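Local coordinates for glycogen synthase (Cyanobacterium sp. CLg1, PDB 6GNF), which belongs to the bacterial glycogen and starch synthases, glycosyltransferases of two Rossmann-like domains, and holds ADP and a glycan, at residues M372-G386 with Y403-A417. Sequence-based numbering, arbitrary orientation.
With ADP (adenosine-5'-diphosphate), chain F.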
ATOM      1  N   MET A 372      -1.828  -1.261 -27.160  1.00 87.23           N
ATOM      2  CA  MET A 372      -3.044  -0.918 -27.916  1.00 89.17           C
ATOM      3  C   MET A 372      -3.058  -1.398 -29.368  1.00 91.79           C
ATOM      4  O   MET A 372      -4.065  -1.951 -29.811  1.00 93.19           O
ATOM      5  CB  MET A 372      -3.312   0.591 -27.859  1.00 89.68           C
ATOM      6  CG  MET A 372      -3.751   1.083 -26.488  1.00 87.98           C
ATOM      7  SD  MET A 372      -5.435   0.580 -26.076  1.00 87.14           S
ATOM      8  CE  MET A 372      -5.369   0.601 -24.286  1.00 84.16           C
ATOM      9  N   PRO A 373      -1.945  -1.217 -30.105  1.00 94.36           N
ATOM     10  CA  PRO A 373      -1.936  -1.694 -31.494  1.00 97.14           C
ATOM     11  C   PRO A 373      -2.254  -3.185 -31.622  1.00 97.61           C
ATOM     12  O   PRO A 373      -2.955  -3.582 -32.553  1.00100.89           O
ATOM     13  CB  PRO A 373      -0.504  -1.403 -31.961  1.00 98.51           C
ATOM     14  CG  PRO A 373      -0.028  -0.303 -31.070  1.00 97.57           C
ATOM     15  CD  PRO A 373      -0.672  -0.562 -29.745  1.00 93.85           C
ATOM     16  N   LYS A 374      -1.775  -3.994 -30.679  1.00 96.00           N
ATOM     17  CA  LYS A 374      -2.035  -5.433 -30.695  1.00 96.44           C
ATOM     18  C   LYS A 374      -3.394  -5.811 -30.103  1.00 94.79           C
ATOM     19  O   LYS A 374      -3.880  -6.913 -30.331  1.00 95.39           O
ATOM     20  CB  LYS A 374      -0.946  -6.183 -29.929  1.00 96.79           C
ATOM     21  CG  LYS A 374       0.422  -6.176 -30.599  1.00100.48           C
ATOM     22  CD  LYS A 374       1.194  -7.447 -30.266  1.00101.96           C
ATOM     23  CE  LYS A 374       2.623  -7.408 -30.780  1.00104.53           C
ATOM     24  NZ  LYS A 374       3.512  -6.691 -29.827  1.00104.21           N
ATOM     25  N   LEU A 375      -3.971  -4.929 -29.297  1.00 93.95           N
ATOM     26  CA  LEU A 375      -5.198  -5.262 -28.565  1.00 94.53           C
ATOM     27  C   LEU A 375      -6.450  -5.334 -29.439  1.00 97.36           C
ATOM     28  O   LEU A 375      -7.378  -6.099 -29.148  1.00 95.82           O
ATOM     29  CB  LEU A 375      -5.429  -4.272 -27.419  1.00 92.25           C
ATOM     30  CG  LEU A 375      -4.506  -4.412 -26.207  1.00 90.72           C
ATOM     31  CD1 LEU A 375      -4.817  -3.326 -25.189  1.00 89.51           C
ATOM     32  CD2 LEU A 375      -4.617  -5.791 -25.573  1.00 90.27           C
ATOM     33  N   LYS A 376      -6.490  -4.547 -30.509  1.00101.04           N
ATOM     34  CA  LYS A 376      -7.677  -4.513 -31.361  1.00104.52           C
ATOM     35  C   LYS A 376      -8.038  -5.907 -31.882  1.00106.76           C
ATOM     36  O   LYS A 376      -9.213  -6.224 -32.062  1.00103.78           O
ATOM     37  CB  LYS A 376      -7.495  -3.545 -32.532  1.00108.23           C
ATOM     38  CG  LYS A 376      -8.821  -3.133 -33.144  1.00111.52           C
ATOM     39  CD  LYS A 376      -8.688  -2.013 -34.160  1.00116.49           C
ATOM     40  CE  LYS A 376     -10.060  -1.455 -34.516  1.00118.95           C
ATOM     41  NZ  LYS A 376     -10.074  -0.746 -35.826  1.00122.69           N
ATOM     42  N   GLN A 377      -7.018  -6.732 -32.104  1.00109.84           N
ATOM     43  CA  GLN A 377      -7.195  -8.112 -32.559  1.00111.10           C
ATOM     44  C   GLN A 377      -8.024  -8.973 -31.597  1.00107.46           C
ATOM     45  O   GLN A 377      -8.668  -9.931 -32.021  1.00105.47           O
ATOM     46  CB  GLN A 377      -5.819  -8.766 -32.773  1.00114.19           C
ATOM     47  CG  GLN A 377      -4.969  -8.146 -33.883  1.00119.57           C
ATOM     48  CD  GLN A 377      -5.589  -8.250 -35.277  1.00127.87           C
ATOM     49  OE1 GLN A 377      -6.667  -8.819 -35.458  1.00133.78           O
ATOM     50  NE2 GLN A 377      -4.891  -7.718 -36.273  1.00132.36           N
ATOM     51  N   LEU A 378      -8.016  -8.628 -30.308  1.00103.91           N
ATOM     52  CA  LEU A 378      -8.670  -9.449 -29.286  1.00100.59           C
ATOM     53  C   LEU A 378     -10.186  -9.260 -29.180  1.00100.17           C
ATOM     54  O   LEU A 378     -10.848 -10.055 -28.514  1.00 98.32           O
ATOM     55  CB  LEU A 378      -8.048  -9.182 -27.919  1.00 98.39           C
ATOM     56  CG  LEU A 378      -6.532  -9.338 -27.792  1.00 98.20           C
ATOM     57  CD1 LEU A 378      -6.134  -9.202 -26.331  1.00 94.99           C
ATOM     58  CD2 LEU A 378      -6.054 -10.668 -28.354  1.00 98.92           C
ATOM     59  N   ASN A 379     -10.722  -8.214 -29.808  1.00100.68           N
ATOM     60  CA  ASN A 379     -12.160  -7.900 -29.750  1.00 99.15           C
ATOM     61  C   ASN A 379     -12.658  -7.728 -28.324  1.00 93.11           C
ATOM     62  O   ASN A 379     -13.590  -8.401 -27.883  1.00 91.04           O
ATOM     63  CB  ASN A 379     -12.996  -8.967 -30.462  1.00102.33           C
ATOM     64  CG  ASN A 379     -12.714  -9.036 -31.942  1.00106.88           C
ATOM     65  OD1 ASN A 379     -12.316 -10.076 -32.464  1.00109.04           O
ATOM     66  ND2 ASN A 379     -12.930  -7.924 -32.635  1.00109.07           N
ATOM     67  N   CYS A 380     -12.013  -6.824 -27.602  1.00 89.07           N
ATOM     68  CA  CYS A 380     -12.365  -6.540 -26.216  1.00 86.75           C
ATOM     69  C   CYS A 380     -12.378  -5.040 -25.977  1.00 84.78           C
ATOM     70  O   CYS A 380     -12.018  -4.261 -26.857  1.00 86.53           O
ATOM     71  CB  CYS A 380     -11.357  -7.200 -25.273  1.00 86.07           C
ATOM     72  SG  CYS A 380      -9.666  -6.585 -25.445  1.00 86.65           S
ATOM     73  N   GLN A 381     -12.815  -4.646 -24.787  1.00 81.80           N
ATOM     74  CA  GLN A 381     -12.765  -3.254 -24.374  1.00 80.55           C
ATOM     75  C   GLN A 381     -11.812  -3.110 -23.197  1.00 77.78           C
ATOM     76  O   GLN A 381     -11.627  -4.051 -22.429  1.00 75.55           O
ATOM     77  CB  GLN A 381     -14.165  -2.749 -24.025  1.00 80.72           C
ATOM     78  CG  GLN A 381     -15.032  -2.531 -25.257  1.00 83.36           C
ATOM     79  CD  GLN A 381     -16.453  -2.116 -24.929  1.00 83.90           C
ATOM     80  OE1 GLN A 381     -16.809  -1.956 -23.763  1.00 83.24           O
ATOM     81  NE2 GLN A 381     -17.275  -1.950 -25.961  1.00 86.85           N
ATOM     82  N   VAL A 382     -11.185  -1.941 -23.086  1.00 77.26           N
ATOM     83  CA  VAL A 382     -10.240  -1.666 -22.007  1.00 76.15           C
ATOM     84  C   VAL A 382     -10.521  -0.302 -21.400  1.00 75.65           C
ATOM     85  O   VAL A 382     -10.631   0.695 -22.108  1.00 78.33           O
ATOM     86  CB  VAL A 382      -8.772  -1.679 -22.491  1.00 76.71           C
ATOM     87  CG1 VAL A 382      -7.826  -1.416 -21.328  1.00 75.22           C
ATOM     88  CG2 VAL A 382      -8.439  -3.003 -23.162  1.00 78.59           C
ATOM     89  N   VAL A 383     -10.626  -0.266 -20.079  1.00 74.24           N
ATOM     90  CA  VAL A 383     -10.800   0.981 -19.354  1.00 73.79           C
ATOM     91  C   VAL A 383      -9.643   1.118 -18.379  1.00 71.49           C
ATOM     92  O   VAL A 383      -9.311   0.162 -17.680  1.00 69.25           O
ATOM     93  CB  VAL A 383     -12.141   1.007 -18.602  1.00 73.56           C
ATOM     94  CG1 VAL A 383     -12.287   2.299 -17.818  1.00 72.97           C
ATOM     95  CG2 VAL A 383     -13.290   0.849 -19.588  1.00 76.71           C
ATOM     96  N   ILE A 384      -9.019   2.296 -18.361  1.00 72.63           N
ATOM     97  CA  ILE A 384      -7.816   2.533 -17.561  1.00 71.66           C
ATOM     98  C   ILE A 384      -7.969   3.783 -16.698  1.00 70.01           C
ATOM     99  O   ILE A 384      -8.189   4.875 -17.214  1.00 71.92           O
ATOM    100  CB  ILE A 384      -6.579   2.715 -18.462  1.00 73.43           C
ATOM    101  CG1 ILE A 384      -6.532   1.656 -19.562  1.00 75.06           C
ATOM    102  CG2 ILE A 384      -5.308   2.651 -17.629  1.00 72.47           C
ATOM    103  CD1 ILE A 384      -5.538   1.970 -20.657  1.00 78.59           C
ATOM    104  N   LEU A 385      -7.847   3.616 -15.388  1.00 68.95           N
ATOM    105  CA  LEU A 385      -8.005   4.715 -14.441  1.00 69.33           C
ATOM    106  C   LEU A 385      -6.762   4.834 -13.560  1.00 67.60           C
ATOM    107  O   LEU A 385      -6.406   3.887 -12.868  1.00 64.32           O
ATOM    108  CB  LEU A 385      -9.246   4.478 -13.573  1.00 69.69           C
ATOM    109  CG  LEU A 385      -9.514   5.470 -12.432  1.00 70.35           C
ATOM    110  CD1 LEU A 385      -9.829   6.856 -12.984  1.00 72.14           C
ATOM    111  CD2 LEU A 385     -10.644   4.975 -11.539  1.00 70.59           C
ATOM    112  N   GLY A 386      -6.133   6.009 -13.560  1.00 69.70           N
ATOM    113  CA  GLY A 386      -4.924   6.237 -12.765  1.00 68.71           C
ATOM    114  C   GLY A 386      -4.344   7.641 -12.838  1.00 71.38           C
ATOM    115  O   GLY A 386      -4.655   8.403 -13.746  1.00 74.34           O
ATOM    116  N   TYR A 403      -7.869   4.689 -30.435  1.00103.06           N
ATOM    117  CA  TYR A 403      -8.438   3.373 -30.134  1.00101.54           C
ATOM    118  C   TYR A 403      -9.845   3.502 -29.550  1.00101.17           C
ATOM    119  O   TYR A 403      -9.994   3.863 -28.374  1.00 99.30           O
ATOM    120  CB  TYR A 403      -7.510   2.624 -29.178  1.00 99.51           C
ATOM    121  CG  TYR A 403      -6.095   2.575 -29.694  1.00 99.18           C
ATOM    122  CD1 TYR A 403      -5.739   1.687 -30.703  1.00100.34           C
ATOM    123  CD2 TYR A 403      -5.120   3.440 -29.203  1.00 97.94           C
ATOM    124  CE1 TYR A 403      -4.446   1.647 -31.201  1.00101.18           C
ATOM    125  CE2 TYR A 403      -3.825   3.408 -29.692  1.00 99.25           C
ATOM    126  CZ  TYR A 403      -3.495   2.508 -30.692  1.00100.91           C
ATOM    127  OH  TYR A 403      -2.216   2.467 -31.183  1.00104.13           O
ATOM    128  N   PRO A 404     -10.879   3.208 -30.370  1.00102.60           N
ATOM    129  CA  PRO A 404     -12.270   3.403 -29.949  1.00101.87           C
ATOM    130  C   PRO A 404     -12.723   2.424 -28.863  1.00 99.80           C
ATOM    131  O   PRO A 404     -13.592   2.764 -28.058  1.00100.30           O
ATOM    132  CB  PRO A 404     -13.064   3.195 -31.246  1.00105.34           C
ATOM    133  CG  PRO A 404     -12.220   2.295 -32.077  1.00105.82           C
ATOM    134  CD  PRO A 404     -10.791   2.585 -31.708  1.00105.42           C
ATOM    135  N   PHE A 405     -12.109   1.240 -28.823  1.00 98.54           N
ATOM    136  CA  PHE A 405     -12.440   0.209 -27.827  1.00 94.66           C
ATOM    137  C   PHE A 405     -11.841   0.477 -26.444  1.00 90.96           C
ATOM    138  O   PHE A 405     -12.082  -0.287 -25.517  1.00 90.25           O
ATOM    139  CB  PHE A 405     -11.985  -1.170 -28.315  1.00 95.09           C
ATOM    140  CG  PHE A 405     -10.501  -1.277 -28.546  1.00 95.33           C
ATOM    141  CD1 PHE A 405      -9.643  -1.608 -27.504  1.00 92.87           C
ATOM    142  CD2 PHE A 405      -9.962  -1.043 -29.805  1.00 96.44           C
ATOM    143  CE1 PHE A 405      -8.276  -1.702 -27.713  1.00 93.34           C
ATOM    144  CE2 PHE A 405      -8.599  -1.131 -30.020  1.00 97.50           C
ATOM    145  CZ  PHE A 405      -7.754  -1.463 -28.973  1.00 96.28           C
ATOM    146  N   ALA A 406     -11.075   1.555 -26.306  1.00 89.82           N
ATOM    147  CA  ALA A 406     -10.379   1.836 -25.058  1.00 87.49           C
ATOM    148  C   ALA A 406     -10.666   3.237 -24.566  1.00 86.23           C
ATOM    149  O   ALA A 406     -10.989   4.122 -25.350  1.00 88.45           O
ATOM    150  CB  ALA A 406      -8.879   1.646 -25.240  1.00 87.88           C
ATOM    151  N   LYS A 407     -10.470   3.440 -23.268  1.00 83.88           N
ATOM    152  CA  LYS A 407     -10.734   4.718 -22.643  1.00 83.56           C
ATOM    153  C   LYS A 407      -9.818   4.910 -21.449  1.00 81.85           C
ATOM    154  O   LYS A 407      -9.707   4.028 -20.600  1.00 80.89           O
ATOM    155  CB  LYS A 407     -12.195   4.787 -22.205  1.00 84.87           C
ATOM    156  CG  LYS A 407     -12.550   6.006 -21.373  1.00 86.33           C
ATOM    157  CD  LYS A 407     -12.517   7.285 -22.189  1.00 89.90           C
ATOM    158  CE  LYS A 407     -12.792   8.476 -21.289  1.00 90.99           C
ATOM    159  NZ  LYS A 407     -13.046   9.702 -22.088  1.00 94.94           N
ATOM    160  N   GLY A 408      -9.173   6.072 -21.388  1.00 82.31           N
ATOM    161  CA  GLY A 408      -8.275   6.411 -20.293  1.00 80.78           C
ATOM    162  C   GLY A 408      -8.793   7.609 -19.531  1.00 80.72           C
ATOM    163  O   GLY A 408      -9.350   8.531 -20.119  1.00 84.21           O
ATOM    164  N   VAL A 409      -8.615   7.589 -18.215  1.00 78.92           N
ATOM    165  CA  VAL A 409      -9.061   8.673 -17.352  1.00 79.32           C
ATOM    166  C   VAL A 409      -7.976   8.976 -16.332  1.00 78.74           C
ATOM    167  O   VAL A 409      -7.683   8.153 -15.461  1.00 77.99           O
ATOM    168  CB  VAL A 409     -10.369   8.297 -16.628  1.00 78.64           C
ATOM    169  CG1 VAL A 409     -10.785   9.380 -15.642  1.00 77.59           C
ATOM    170  CG2 VAL A 409     -11.479   8.049 -17.643  1.00 80.94           C
ATOM    171  N   ALA A 410      -7.399  10.169 -16.421  1.00 81.98           N
ATOM    172  CA  ALA A 410      -6.314  10.562 -15.532  1.00 82.20           C
ATOM    173  C   ALA A 410      -6.850  11.344 -14.345  1.00 82.21           C
ATOM    174  O   ALA A 410      -6.638  12.543 -14.233  1.00 87.09           O
ATOM    175  CB  ALA A 410      -5.279  11.378 -16.288  1.00 83.91           C
ATOM    176  N   ARG A 411      -7.510  10.647 -13.432  1.00 80.74           N
ATOM    177  CA  ARG A 411      -8.048  11.262 -12.224  1.00 81.63           C
ATOM    178  C   ARG A 411      -8.050  10.266 -11.089  1.00 80.17           C
ATOM    179  O   ARG A 411      -7.922   9.060 -11.308  1.00 80.07           O
ATOM    180  CB  ARG A 411      -9.477  11.764 -12.459  1.00 85.90           C
ATOM    181  CG  ARG A 411      -9.569  13.244 -12.789  1.00 89.44           C
ATOM    182  CD  ARG A 411     -11.006  13.746 -12.797  1.00 91.59           C
ATOM    183  NE  ARG A 411     -11.722  13.329 -14.006  1.00 92.70           N
ATOM    184  CZ  ARG A 411     -12.520  12.265 -14.108  1.00 90.48           C
ATOM    185  NH1 ARG A 411     -13.109  11.985 -15.267  1.00 88.46           N
ATOM    186  NH2 ARG A 411     -12.739  11.478 -13.064  1.00 90.46           N
ATOM    187  N   PHE A 412      -8.124  10.776  -9.868  1.00 81.23           N
ATOM    188  CA  PHE A 412      -8.507   9.944  -8.747  1.00 82.38           C
ATOM    189  C   PHE A 412     -10.016  10.092  -8.617  1.00 87.31           C
ATOM    190  O   PHE A 412     -10.516  11.172  -8.315  1.00 90.88           O
ATOM    191  CB  PHE A 412      -7.819  10.354  -7.465  1.00 80.83           C
ATOM    192  CG  PHE A 412      -7.922   9.323  -6.391  1.00 81.41           C
ATOM    193  CD1 PHE A 412      -9.074   9.219  -5.621  1.00 83.13           C
ATOM    194  CD2 PHE A 412      -6.877   8.434  -6.163  1.00 81.55           C
ATOM    195  CE1 PHE A 412      -9.172   8.261  -4.623  1.00 83.40           C
ATOM    196  CE2 PHE A 412      -6.967   7.476  -5.162  1.00 81.35           C
ATOM    197  CZ  PHE A 412      -8.117   7.390  -4.394  1.00 80.92           C
ATOM    198  N   ASP A 413     -10.734   9.000  -8.857  1.00 87.76           N
ATOM    199  CA  ASP A 413     -12.180   9.047  -8.991  1.00 87.44           C
ATOM    200  C   ASP A 413     -12.795   7.765  -8.431  1.00 87.40           C
ATOM    201  O   ASP A 413     -12.851   6.739  -9.121  1.00 88.13           O
ATOM    202  CB  ASP A 413     -12.538   9.233 -10.467  1.00 89.74           C
ATOM    203  CG  ASP A 413     -14.028   9.446 -10.694  1.00 90.53           C
ATOM    204  OD1 ASP A 413     -14.831   9.206  -9.764  1.00 91.11           O
ATOM    205  OD2 ASP A 413     -14.412   9.858 -11.808  1.00 88.40           O
ATOM    206  N   SER A 414     -13.265   7.831  -7.186  1.00 84.61           N
ATOM    207  CA  SER A 414     -13.839   6.660  -6.523  1.00 82.22           C
ATOM    208  C   SER A 414     -15.077   6.141  -7.242  1.00 85.10           C
ATOM    209  O   SER A 414     -15.244   4.934  -7.416  1.00 84.52           O
ATOM    210  CB  SER A 414     -14.160   6.961  -5.070  1.00 80.06           C
ATOM    211  OG  SER A 414     -12.956   6.904  -4.328  1.00 76.63           O
ATOM    212  N   LYS A 415     -15.941   7.050  -7.669  1.00 85.15           N
ATOM    213  CA  LYS A 415     -17.151   6.667  -8.386  1.00 88.53           C
ATOM    214  C   LYS A 415     -16.832   5.805  -9.613  1.00 88.15           C
ATOM    215  O   LYS A 415     -17.462   4.769  -9.828  1.00 90.23           O
ATOM    216  CB  LYS A 415     -17.937   7.916  -8.795  1.00 90.92           C
ATOM    217  CG  LYS A 415     -19.245   7.644  -9.519  1.00 94.33           C
ATOM    218  CD  LYS A 415     -20.111   8.895  -9.529  1.00 98.66           C
ATOM    219  CE  LYS A 415     -21.359   8.728 -10.379  1.00103.33           C
ATOM    220  NZ  LYS A 415     -21.062   8.799 -11.838  1.00105.98           N
ATOM    221  N   LEU A 416     -15.860   6.236 -10.415  1.00 83.29           N
ATOM    222  CA  LEU A 416     -15.494   5.498 -11.623  1.00 79.60           C
ATOM    223  C   LEU A 416     -14.778   4.187 -11.280  1.00 75.47           C
ATOM    224  O   LEU A 416     -14.928   3.191 -11.979  1.00 76.91           O
ATOM    225  CB  LEU A 416     -14.633   6.358 -12.548  1.00 79.86           C
ATOM    226  CG  LEU A 416     -14.390   5.798 -13.955  1.00 81.74           C
ATOM    227  CD1 LEU A 416     -15.695   5.621 -14.716  1.00 84.69           C
ATOM    228  CD2 LEU A 416     -13.446   6.698 -14.739  1.00 82.42           C
ATOM    229  N   ALA A 417     -14.000   4.186 -10.206  1.00 71.43           N
ATOM    230  CA  ALA A 417     -13.383   2.954  -9.725  1.00 71.03           C
ATOM    231  C   ALA A 417     -14.455   1.908  -9.417  1.00 72.98           C
ATOM    232  O   ALA A 417     -14.325   0.741  -9.800  1.00 74.10           O
ATOM    233  CB  ALA A 417     -12.527   3.220  -8.494  1.00 67.79           C
TER
HETATM  234  PB  ADP F 601      -0.843   0.282  -4.177  1.00 64.14           P
HETATM  235  O1B ADP F 601       0.433  -0.413  -4.574  1.00 64.43           O
HETATM  236  O2B ADP F 601      -1.114   0.239  -2.698  1.00 64.53           O
HETATM  237  O3B ADP F 601      -1.026   1.624  -4.832  1.00 60.91           O
HETATM  238  PA  ADP F 601      -3.074  -1.540  -4.049  1.00 84.47           P
HETATM  239  O1A ADP F 601      -2.465  -2.270  -2.859  1.00 69.12           O
HETATM  240  O2A ADP F 601      -3.860  -2.298  -5.111  1.00 82.66           O
HETATM  241  O3A ADP F 601      -1.961  -0.673  -4.846  1.00 74.64           O
HETATM  242  O5' ADP F 601      -4.030  -0.361  -3.491  1.00 84.56           O
HETATM  243  C5' ADP F 601      -4.364   0.777  -4.293  1.00 81.96           C
HETATM  244  C4' ADP F 601      -5.775   1.214  -3.916  1.00 81.16           C
HETATM  245  O4' ADP F 601      -6.096   2.507  -4.434  1.00 75.86           O
HETATM  246  C3' ADP F 601      -6.798   0.255  -4.488  1.00 81.16           C
HETATM  247  O3' ADP F 601      -7.778   0.009  -3.474  1.00 85.18           O
HETATM  248  C2' ADP F 601      -7.370   0.974  -5.689  1.00 76.78           C
HETATM  249  O2' ADP F 601      -8.746   0.630  -5.819  1.00 80.62           O
HETATM  250  C1' ADP F 601      -7.174   2.446  -5.370  1.00 75.05           C
HETATM  251  N9  ADP F 601      -6.819   3.334  -6.512  1.00 73.68           N
HETATM  252  C8  ADP F 601      -5.630   3.400  -7.147  1.00 74.67           C
HETATM  253  N7  ADP F 601      -5.643   4.349  -8.122  1.00 71.25           N
HETATM  254  C5  ADP F 601      -6.861   4.919  -8.110  1.00 70.72           C
HETATM  255  C6  ADP F 601      -7.559   5.981  -8.863  1.00 69.42           C
HETATM  256  N6  ADP F 601      -6.945   6.649  -9.859  1.00 72.60           N
HETATM  257  N1  ADP F 601      -8.836   6.263  -8.532  1.00 70.28           N
HETATM  258  C2  ADP F 601      -9.483   5.615  -7.549  1.00 70.62           C
HETATM  259  N3  ADP F 601      -8.905   4.640  -6.823  1.00 72.08           N
HETATM  260  C4  ADP F 601      -7.625   4.254  -7.044  1.00 71.99           C
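Ile-384 O takes the backbone N-H of Val-409, N to O 2.9 Å, and is also met by the CA-H of Gly-408. Lys-407 O is held the same way by Ile-384 N and the CA-H of Val-383. Five N-H bonds, three given by 382-386 and two by Lys-407 and Val-409, zip the two segments in parallel.

At the start of the strands, Met-372 CB sits over the centre of the Tyr-403 ring, 3.4 Å from its centroid, a CH-pi contact. The Met-372 chain bends at chi2 (-72°), which brings SD to 3.7 Å from Ala-406 CB and obliquely beside both aromatic rings. Phe-405 CG is wedged between its own N and carbonyl carbon (chi1 61°). The ring then reaches Leu-375 CB with CE1 and Lys-376 CB with CE2, and Met-372 O lies at its edge.

The strands belong to a beta-alpha-beta unit joined by helix 390-402. Strand 406-409 is an outermost strand of the six-stranded parallel sheet, and strand 381-385 pairs on its other side with strand 352-356.

At the other end the pair opens onto ADP. Leu-385 CD1 packs on Val-409 CG1 at 3.8 Å, and CD2 on Ala-417 CB at 4.0 Å. Arg-411 O accepts a hydrogen bond from ADP N6 at 3.0 Å, while Asp-413 N gives ADP N1 a weak bond. One face of the Phe-412 ring lies against the six-membered ring of the adenine, with C2 over its centre. Asp-413 is the N-cap of helix 414-423; its OD1 takes a weak bond from Leu-416 N, and its OD2 forms a salt bridge to Arg-411 NH2.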